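PDB 3A55: protein-glutaminase from Chryseobacterium proteolyticum, which hydrolyses the side-chain amides of protein-bound glutamine to glutamate, releasing ammonia, and is held here in its pro form. Local coordinates for residues T27-I32 with Q67-E72; K101-K106 with S263-N268; P120-L125 with V202-A207. The protein carries 1 engineered substitution. All coordinates share one frame; numbering follows the deposited sequence. Where two conformers were deposited one is given.

Contact 1. Residues T27-I32 with Q67-E72; sequences TVPVGI and QAVKNE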
loop_
_atom_site.group_PDB
_atom_site.type_symbol
_atom_site.label_atom_id
_atom_site.label_comp_id
_atom_site.label_asym_id
_atom_site.label_seq_id
_atom_site.Cartn_x
_atom_site.Cartn_y
_atom_site.Cartn_z
ATOM N N THR A 27 -1.055 13.112 -9.244
ATOM C CA THR A 27 -1.535 11.848 -8.707
ATOM C C THR A 27 -3.031 11.736 -8.964
ATOM O O THR A 27 -3.661 12.693 -9.418
ATOM C CB THR A 27 -1.262 11.732 -7.194
ATOM O OG1 THR A 27 -1.704 10.456 -6.724
ATOM C CG2 THR A 27 -1.982 12.818 -6.432
ATOM N N VAL A 28 -3.585 10.564 -8.680
ATOM C CA VAL A 28 -5.023 10.337 -8.843
ATOM C C VAL A 28 -5.650 10.153 -7.466
ATOM O O VAL A 28 -5.291 9.219 -6.750
ATOM C CB VAL A 28 -5.299 9.075 -9.697
ATOM C CG1 VAL A 28 -6.792 8.753 -9.722
ATOM C CG2 VAL A 28 -4.738 9.250 -11.102
ATOM N N PRO A 29 -6.577 11.047 -7.076
ATOM C CA PRO A 29 -7.269 10.838 -5.808
ATOM C C PRO A 29 -8.251 9.681 -5.956
ATOM O O PRO A 29 -8.867 9.527 -7.022
ATOM C CB PRO A 29 -8.010 12.161 -5.574
ATOM C CG PRO A 29 -8.139 12.768 -6.890
ATOM C CD PRO A 29 -7.025 12.262 -7.774
ATOM N N VAL A 30 -8.378 8.878 -4.901
ATOM C CA VAL A 30 -9.219 7.679 -4.941
ATOM C C VAL A 30 -10.280 7.633 -3.852
ATOM O O VAL A 30 -11.094 6.714 -3.828
ATOM C CB VAL A 30 -8.379 6.368 -4.878
ATOM C CG1 VAL A 30 -7.484 6.246 -6.106
ATOM C CG2 VAL A 30 -7.574 6.262 -3.563
ATOM N N GLY A 31 -10.291 8.622 -2.964
ATOM C CA GLY A 31 -11.281 8.654 -1.904
ATOM C C GLY A 31 -11.380 10.037 -1.307
ATOM O O GLY A 31 -10.388 10.758 -1.224
ATOM N N ILE A 32 -12.592 10.428 -0.922
ATOM C CA ILE A 32 -12.770 11.657 -0.185
ATOM C C ILE A 32 -13.818 11.399 0.892
ATOM O O ILE A 32 -14.944 10.996 0.591
ATOM C CB ILE A 32 -13.054 12.839 -1.143
ATOM C CG1 ILE A 32 -13.189 14.159 -0.389
ATOM C CG2 ILE A 32 -14.250 12.564 -2.009
ATOM C CD1 ILE A 32 -12.934 15.367 -1.278
ATOM N N GLN A 67 -14.512 15.417 -8.160
ATOM C CA GLN A 67 -14.686 15.001 -9.553
ATOM C C GLN A 67 -13.587 14.044 -9.989
ATOM O O GLN A 67 -13.843 13.076 -10.711
ATOM C CB GLN A 67 -14.734 16.208 -10.475
ATOM C CG GLN A 67 -15.972 17.047 -10.267
ATOM C CD GLN A 67 -17.236 16.260 -10.515
ATOM O OE1 GLN A 67 -17.453 15.745 -11.610
ATOM N NE2 GLN A 67 -18.080 16.165 -9.504
ATOM N N ALA A 68 -12.361 14.289 -9.525
ATOM C CA ALA A 68 -11.242 13.439 -9.899
ATOM C C ALA A 68 -11.368 12.048 -9.266
ATOM O O ALA A 68 -10.976 11.037 -9.870
ATOM C CB ALA A 68 -9.917 14.095 -9.502
ATOM N N VAL A 69 -11.901 11.993 -8.048
ATOM C CA VAL A 69 -12.140 10.709 -7.379
ATOM C C VAL A 69 -13.196 9.919 -8.158
ATOM O O VAL A 69 -13.019 8.735 -8.459
ATOM C CB VAL A 69 -12.623 10.904 -5.924
ATOM C CG1 VAL A 69 -13.179 9.605 -5.348
ATOM C CG2 VAL A 69 -11.484 11.432 -5.058
ATOM N N LYS A 70 -14.296 10.592 -8.476
ATOM C CA LYS A 70 -15.402 9.973 -9.202
ATOM C C LYS A 70 -14.885 9.331 -10.485
ATOM O O LYS A 70 -15.194 8.170 -10.780
ATOM C CB LYS A 70 -16.458 11.043 -9.515
ATOM C CG LYS A 70 -17.746 10.523 -10.131
ATOM C CD LYS A 70 -18.752 11.656 -10.339
ATOM C CE LYS A 70 -18.304 12.596 -11.447
ATOM N NZ LYS A 70 -19.421 13.450 -11.990
ATOM N N ASN A 71 -14.060 10.075 -11.222
ATOM C CA ASN A 71 -13.651 9.681 -12.565
ATOM C C ASN A 71 -12.281 9.021 -12.665
ATOM O O ASN A 71 -11.843 8.661 -13.763
ATOM C CB ASN A 71 -13.736 10.885 -13.504
ATOM C CG ASN A 71 -15.143 11.427 -13.614
ATOM O OD1 ASN A 71 -15.360 12.625 -13.506
ATOM N ND2 ASN A 71 -16.111 10.535 -13.789
ATOM N N GLU A 72 -11.624 8.852 -11.518
ATOM C CA GLU A 72 -10.260 8.307 -11.460
ATOM C C GLU A 72 -9.346 9.075 -12.419
ATOM O O GLU A 72 -8.698 8.499 -13.304
ATOM C CB GLU A 72 -10.244 6.795 -11.740
ATOM C CG GLU A 72 -8.945 6.140 -11.275
ATOM C CD GLU A 72 -8.964 4.623 -11.379
ATOM O OE1 GLU A 72 -8.910 4.092 -12.506
ATOM O OE2 GLU A 72 -9.014 3.970 -10.327
HETATM O O HOH W 1 -10.465 7.534 -8.242
#

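Contact 2. Residues K101-K106 with S263-N268; sequences KTILTK and SYLYDN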
loop_
_atom_site.group_PDB
_atom_site.type_symbol
_atom_site.label_atom_id
_atom_site.label_comp_id
_atom_site.label_asym_id
_atom_site.label_seq_id
_atom_site.Cartn_x
_atom_site.Cartn_y
_atom_site.Cartn_z
ATOM N N LYS A 101 -3.735 7.004 -17.558
ATOM C CA LYS A 101 -4.532 5.940 -18.163
ATOM C C LYS A 101 -3.667 4.737 -18.527
ATOM O O LYS A 101 -4.119 3.590 -18.446
ATOM C CB LYS A 101 -5.291 6.457 -19.388
ATOM C CG LYS A 101 -6.515 7.265 -19.014
ATOM C CD LYS A 101 -7.248 7.800 -20.225
ATOM C CE LYS A 101 -8.505 8.544 -19.789
ATOM N NZ LYS A 101 -9.201 9.185 -20.927
ATOM N N THR A 102 -2.420 4.996 -18.917
ATOM C CA THR A 102 -1.531 3.889 -19.277
ATOM C C THR A 102 -1.065 3.097 -18.058
ATOM O O THR A 102 -0.934 1.867 -18.130
ATOM C CB THR A 102 -0.296 4.316 -20.124
ATOM O OG1 THR A 102 0.636 5.048 -19.315
ATOM C CG2 THR A 102 -0.711 5.123 -21.347
ATOM N N ILE A 103 -0.828 3.782 -16.940
ATOM C CA ILE A 103 -0.280 3.088 -15.767
ATOM C C ILE A 103 -1.315 2.553 -14.782
ATOM O O ILE A 103 -1.058 1.571 -14.088
ATOM C CB ILE A 103 0.789 3.924 -15.019
ATOM C CG1 ILE A 103 0.202 5.223 -14.446
ATOM C CG2 ILE A 103 1.998 4.174 -15.922
ATOM C CD1 ILE A 103 1.089 5.859 -13.382
ATOM N N LEU A 104 -2.481 3.190 -14.720
ATOM C CA LEU A 104 -3.538 2.748 -13.832
ATOM C C LEU A 104 -4.648 2.249 -14.740
ATOM O O LEU A 104 -5.427 3.032 -15.286
ATOM C CB LEU A 104 -4.002 3.895 -12.926
ATOM C CG LEU A 104 -4.995 3.576 -11.807
ATOM C CD1 LEU A 104 -4.451 2.539 -10.833
ATOM C CD2 LEU A 104 -5.397 4.859 -11.069
ATOM N N THR A 105 -4.687 0.935 -14.912
ATOM C CA THR A 105 -5.316 0.340 -16.080
ATOM C C THR A 105 -6.275 -0.805 -15.761
ATOM O O THR A 105 -6.196 -1.434 -14.707
ATOM C CB THR A 105 -4.233 -0.166 -17.057
ATOM O OG1 THR A 105 -4.839 -0.574 -18.289
ATOM C CG2 THR A 105 -3.448 -1.341 -16.460
ATOM N N LYS A 106 -7.180 -1.064 -16.701
ATOM C CA LYS A 106 -8.049 -2.232 -16.644
ATOM C C LYS A 106 -7.522 -3.314 -17.578
ATOM O O LYS A 106 -8.107 -4.400 -17.663
ATOM C CB LYS A 106 -9.489 -1.860 -17.026
ATOM C CG LYS A 106 -10.218 -0.942 -16.041
ATOM C CD LYS A 106 -10.428 -1.612 -14.686
ATOM C CE LYS A 106 -11.580 -0.980 -13.894
ATOM N NZ LYS A 106 -11.340 0.442 -13.486
ATOM N N SER A 263 -8.934 -0.648 -10.840
ATOM C CA SER A 263 -7.820 -0.490 -11.774
ATOM C C SER A 263 -6.541 -1.020 -11.132
ATOM O O SER A 263 -6.392 -0.995 -9.909
ATOM C CB SER A 263 -7.635 0.973 -12.187
ATOM O OG SER A 263 -8.808 1.452 -12.830
ATOM N N TYR A 264 -5.629 -1.499 -11.972
ATOM C CA TYR A 264 -4.381 -2.085 -11.508
ATOM C C TYR A 264 -3.206 -1.258 -11.960
ATOM O O TYR A 264 -3.197 -0.694 -13.053
ATOM C CB TYR A 264 -4.203 -3.479 -12.108
ATOM C CG TYR A 264 -5.147 -4.566 -11.631
ATOM C CD1 TYR A 264 -5.919 -4.421 -10.482
ATOM C CD2 TYR A 264 -5.205 -5.786 -12.312
ATOM C CE1 TYR A 264 -6.768 -5.447 -10.053
ATOM C CE2 TYR A 264 -6.038 -6.810 -11.894
ATOM C CZ TYR A 264 -6.808 -6.646 -10.767
ATOM O OH TYR A 264 -7.616 -7.684 -10.368
ATOM N N LEU A 265 -2.202 -1.215 -11.094
ATOM C CA LEU A 265 -0.906 -0.630 -11.398
ATOM C C LEU A 265 0.123 -1.738 -11.217
ATOM O O LEU A 265 0.038 -2.495 -10.248
ATOM C CB LEU A 265 -0.615 0.528 -10.440
ATOM C CG LEU A 265 0.804 1.096 -10.421
ATOM C CD1 LEU A 265 1.111 1.849 -11.715
ATOM C CD2 LEU A 265 1.011 2.001 -9.208
ATOM N N TYR A 266 1.089 -1.824 -12.132
ATOM C CA TYR A 266 2.116 -2.867 -12.088
ATOM C C TYR A 266 3.505 -2.319 -11.781
ATOM O O TYR A 266 3.767 -1.134 -11.967
ATOM C CB TYR A 266 2.137 -3.624 -13.414
ATOM C CG TYR A 266 0.863 -4.395 -13.671
ATOM C CD1 TYR A 266 0.616 -5.603 -13.015
ATOM C CD2 TYR A 266 -0.117 -3.901 -14.536
ATOM C CE1 TYR A 266 -0.553 -6.319 -13.231
ATOM C CE2 TYR A 266 -1.296 -4.619 -14.769
ATOM C CZ TYR A 266 -1.509 -5.823 -14.107
ATOM O OH TYR A 266 -2.670 -6.540 -14.331
ATOM N N ASP A 267 4.390 -3.200 -11.317
ATOM C CA ASP A 267 5.808 -2.874 -11.096
ATOM C C ASP A 267 6.605 -4.128 -11.470
ATOM O O ASP A 267 7.247 -4.759 -10.625
ATOM C CB ASP A 267 6.049 -2.470 -9.634
ATOM C CG ASP A 267 7.490 -2.014 -9.367
ATOM O OD1 ASP A 267 8.103 -1.376 -10.244
ATOM O OD2 ASP A 267 7.992 -2.271 -8.253
ATOM N N ASN A 268 6.547 -4.488 -12.747
ATOM C CA ASN A 268 7.017 -5.811 -13.194
ATOM C C ASN A 268 8.509 -6.122 -13.009
ATOM O O ASN A 268 8.911 -7.292 -12.978
ATOM C CB ASN A 268 6.587 -6.068 -14.645
ATOM C CG ASN A 268 5.083 -6.229 -14.790
ATOM O OD1 ASN A 268 4.508 -5.872 -15.820
ATOM N ND2 ASN A 268 4.436 -6.761 -13.756
HETATM O O HOH W 2 0.941 -0.176 -14.550
HETATM O O HOH W 3 -8.326 2.224 -15.676
#

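Contact 3. Residues P120-L125 with V202-A207; sequences PDVATL and VSYKNA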
loop_
_atom_site.group_PDB
_atom_site.type_symbol
_atom_site.label_atom_id
_atom_site.label_comp_id
_atom_site.label_asym_id
_atom_site.label_seq_id
_atom_site.Cartn_x
_atom_site.Cartn_y
_atom_site.Cartn_z
ATOM N N PRO A 120 3.103 -26.432 -0.914
ATOM C CA PRO A 120 2.724 -27.834 -0.658
ATOM C C PRO A 120 2.307 -28.203 0.770
ATOM O O PRO A 120 1.558 -29.175 0.951
ATOM C CB PRO A 120 3.993 -28.611 -1.043
ATOM C CG PRO A 120 5.109 -27.624 -0.882
ATOM C CD PRO A 120 4.510 -26.313 -1.336
ATOM N N ASP A 121 2.805 -27.475 1.766
ATOM C CA ASP A 121 2.554 -27.817 3.171
ATOM C C ASP A 121 2.891 -26.646 4.094
ATOM O O ASP A 121 3.499 -25.644 3.668
ATOM C CB ASP A 121 3.328 -29.083 3.583
ATOM C CG ASP A 121 4.802 -29.015 3.204
ATOM O OD1 ASP A 121 5.326 -30.036 2.709
ATOM O OD2 ASP A 121 5.425 -27.946 3.389
ATOM N N VAL A 122 2.494 -26.767 5.358
ATOM C CA VAL A 122 2.683 -25.665 6.303
ATOM C C VAL A 122 4.160 -25.498 6.662
ATOM O O VAL A 122 4.590 -24.391 6.967
ATOM C CB VAL A 122 1.806 -25.821 7.575
ATOM C CG1 VAL A 122 2.319 -26.955 8.453
ATOM C CG2 VAL A 122 1.732 -24.496 8.353
ATOM N N ALA A 123 4.933 -26.583 6.591
ATOM C CA ALA A 123 6.380 -26.498 6.829
ATOM C C ALA A 123 7.034 -25.548 5.828
ATOM O O ALA A 123 7.894 -24.736 6.191
ATOM C CB ALA A 123 7.035 -27.893 6.767
ATOM N N THR A 124 6.593 -25.631 4.574
ATOM C CA THR A 124 7.122 -24.787 3.513
ATOM C C THR A 124 6.599 -23.353 3.670
ATOM O O THR A 124 7.351 -22.395 3.492
ATOM C CB THR A 124 6.773 -25.365 2.120
ATOM O OG1 THR A 124 7.323 -26.687 2.001
ATOM C CG2 THR A 124 7.314 -24.481 0.999
ATOM N N LEU A 125 5.317 -23.212 4.016
ATOM C CA LEU A 125 4.761 -21.903 4.343
ATOM C C LEU A 125 5.606 -21.218 5.428
ATOM O O LEU A 125 5.977 -20.045 5.293
ATOM C CB LEU A 125 3.299 -22.035 4.792
ATOM C CG LEU A 125 2.642 -20.706 5.182
ATOM C CD1 LEU A 125 2.365 -19.870 3.945
ATOM C CD2 LEU A 125 1.358 -20.958 5.961
ATOM N N VAL A 202 -1.138 -16.047 0.812
ATOM C CA VAL A 202 -0.476 -17.254 0.321
ATOM C C VAL A 202 -1.386 -18.460 0.464
ATOM O O VAL A 202 -1.948 -18.688 1.525
ATOM C CB VAL A 202 0.864 -17.492 1.084
ATOM C CG1 VAL A 202 1.587 -18.733 0.544
ATOM C CG2 VAL A 202 1.762 -16.242 0.992
ATOM N N SER A 203 -1.536 -19.204 -0.629
ATOM C CA SER A 203 -2.301 -20.464 -0.625
ATOM C C SER A 203 -1.369 -21.631 -0.334
ATOM O O SER A 203 -0.261 -21.686 -0.853
ATOM C CB SER A 203 -3.000 -20.670 -1.972
ATOM O OG SER A 203 -4.041 -19.726 -2.170
ATOM N N TYR A 204 -1.820 -22.549 0.510
ATOM C CA TYR A 204 -1.002 -23.724 0.856
ATOM C C TYR A 204 -1.928 -24.882 1.206
ATOM O O TYR A 204 -3.093 -24.666 1.559
ATOM C CB TYR A 204 -0.047 -23.418 2.033
ATOM C CG TYR A 204 -0.769 -23.327 3.351
ATOM C CD1 TYR A 204 -1.514 -22.192 3.680
ATOM C CD2 TYR A 204 -0.755 -24.392 4.253
ATOM C CE1 TYR A 204 -2.207 -22.120 4.874
ATOM C CE2 TYR A 204 -1.443 -24.324 5.452
ATOM C CZ TYR A 204 -2.169 -23.186 5.756
ATOM O OH TYR A 204 -2.857 -23.093 6.945
ATOM N N LYS A 205 -1.404 -26.100 1.126
ATOM C CA LYS A 205 -2.201 -27.276 1.472
ATOM C C LYS A 205 -1.992 -27.622 2.933
ATOM O O LYS A 205 -0.847 -27.726 3.398
ATOM C CB LYS A 205 -1.864 -28.463 0.562
ATOM C CG LYS A 205 -2.328 -28.243 -0.864
ATOM C CD LYS A 205 -1.985 -29.414 -1.755
ATOM C CE LYS A 205 -2.401 -29.136 -3.190
ATOM N NZ LYS A 205 -1.991 -30.261 -4.089
ATOM N N ASN A 206 -3.091 -27.775 3.666
ATOM C CA ASN A 206 -3.013 -28.139 5.074
ATOM C C ASN A 206 -2.699 -29.627 5.250
ATOM O O ASN A 206 -2.394 -30.316 4.275
ATOM C CB ASN A 206 -4.278 -27.710 5.834
ATOM C CG ASN A 206 -5.501 -28.539 5.478
ATOM O OD1 ASN A 206 -5.393 -29.626 4.907
ATOM N ND2 ASN A 206 -6.673 -28.033 5.833
ATOM N N ALA A 207 -2.760 -30.106 6.490
ATOM C CA ALA A 207 -2.337 -31.467 6.803
ATOM C C ALA A 207 -3.146 -32.521 6.048
ATOM O O ALA A 207 -2.645 -33.619 5.780
ATOM C CB ALA A 207 -2.404 -31.717 8.314
HETATM O O HOH W 4 0.034 -30.679 2.867
HETATM O O HOH W 5 0.253 -28.559 5.870
#

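Contact 1. Residues T27-I32 with Q67-E72
Strand 29-32 passes over the last turn or so of helix 59-71 with Val30 and Val69 nearest in backbone terms: the axes of the short segments 29-32 and 67-71 approach to 6.7 Å, and their directions differ by 114°. No direct hydrogen bond joins the two segments, and the polar link runs through a water. It donates to Pro29 O at 2.8 Å and to Val69 O at 2.8 Å, so the Val69 carbonyl near the helix end is tied back to the strand. Pro29 O has a second neighbour in Val69 CA, 3.5 Å away, whose C-H points at it with an angle of 162° at the hydrogen.

The apolar seam is carried by Pro29, Ala68 and Val69. Pro29 CG sits 3.4 Å from Ala68 CB, tighter than ordinary carbon contact, which brings the proline ring hard against the helix surface. Further along, Val69 spreads both methyls along the strand. CG1 lies opposite the backbone nitrogen (chi1 167°) and rests 3.8 Å from the carbonyl carbon of Val30, while CG2 reaches Pro29 CB at 3.6 Å and, more loosely, Ile32 CG2. Beyond the helix, Val28 CG1 meets the aliphatic part of Glu72 at CG, 3.7 Å away, the two side chains crossing at a slant. The carboxylate of Glu72 is engaged by Ser259 and Ser263.

Two local motifs mark the segments. On strand 22-35, Val30 and Gly31 share Ser42 of strand 38-43 as their partner, a classic beta bulge, and Glu72, with positive phi, ends the helix in a Schellman motif. Overall this is a helix laid across an antiparallel sheet: helix 59-71 lies against strand 22-35, the middle strand of the five, and Pro29 and Ala68 also both touch Val75 on strand 75-79.

Contact 2. Residues K101-K106 with S263-N268
Ser263 OG is gripped from several directions: it accepts from Lys106 NZ at 2.8 Å, takes a water at 3.0 Å that also donates to Leu104 O, and is hydrogen-bonded to Glu72 OE1. The first bond of the lysine side chain points away from segment 263-268, but bends at chi2 (-65°) and again at chi4 bring its ammonium back to Ser263, with Ser261 O as a second acceptor. Next to this hydroxyl, Thr105 and Tyr264 form a single antiparallel bridge, a hydrogen-bonded pair. Thr105 N reaches Tyr264 O at 2.9 Å, and Tyr264 N reaches Thr105 O at 2.8 Å with a nearly straight N-H...O angle of 177°. Another water joins Ile103 O to Tyr266 N. Leu104 CG lies 3.7 Å from Ser263 CB, Ile103 CB packs on Leu265 CD1 at 3.9 Å, and Thr105 CG2 approaches the edge of the Tyr266 ring. With the hydroxyl gone, as in an alanine here, Lys106 NZ and Glu72 OE1 would probably lose their shared partner, leaving Ser261 O to hold the ammonium. The bridge is made just after helix 94-103 ends, while on the opposite edge of strand 264-266 the backbone of Leu265 bonds Tyr256 and Tyr257 of strand 255-258.

Contact 3. Residues P120-L125 with V202-A207
This contact is the seating of a helix start on a strand, largely apolar and without a direct hydrogen bond across it: the first turn of helix 122-133 lies over the end of strand 196-205. Its evidence is the Tyr204 ring. Leu125 CD2 stands over the centre of one face, 3.9 Å from the ring centroid and 13° off the normal, a CH-pi contact. With CG between the backbone nitrogen and the carbonyl carbon (chi1 73°), the Tyr204 ring lies against the first turn. Val122 CB comes obliquely to the same ring, 4.2 Å from CE2. The other branch of Leu125, CD1, meets Val202 CG1 at 3.7 Å, the two side chains sliding past each other in opposite directions, so this one leucine spans two strand residues on the same face.

At the polar end, Asp121 CA lies 3.4 Å from Lys205 O, with an angle of 160° at the hydrogen, and a water donating to the same oxygen at 2.8 Å accepts from Val122 N, thereby linking a first-turn amide to the strand. Asp121 is the N-cap. Its OD2 accepts from Thr124 N at 2.9 Å, nearly along the C-O axis, and from Thr124 OG1 at 2.7 Å, out of the carboxylate plane, which should fix the rotation of the carboxylate and steady the first turn.

The helix start follows strand 118-119 after Pro120 and Asp121, and Ile119 of that strand pairs in parallel with Ser203 and Lys205 and also touches Val202 and Tyr204. Strand 211-216 pairs antiparallel with strand 196-205 at this end, while Pro225 lies against Leu125.

Overall arrangement
From the N terminus, contact 1 closes first, bringing helix 59-71 back onto strand 22-35 after the strands 38-43 and 49-52. Contact 2 then closes a much longer loop, joining the end of helix 94-103 and the residues after it to strand 264-266 near the C terminus. Contact 3 is nested inside that loop, tying the start of helix 122-133 to strand 196-205 of the mixed sheet. Contacts 1 and 2 adjoin: Glu72, just past the end of helix 59-71, abuts both segments of contact 2. Contact 3 lies far off, with its centre 31 Å from that of contact 2 and on the opposite side of the chain's centre from contact 1.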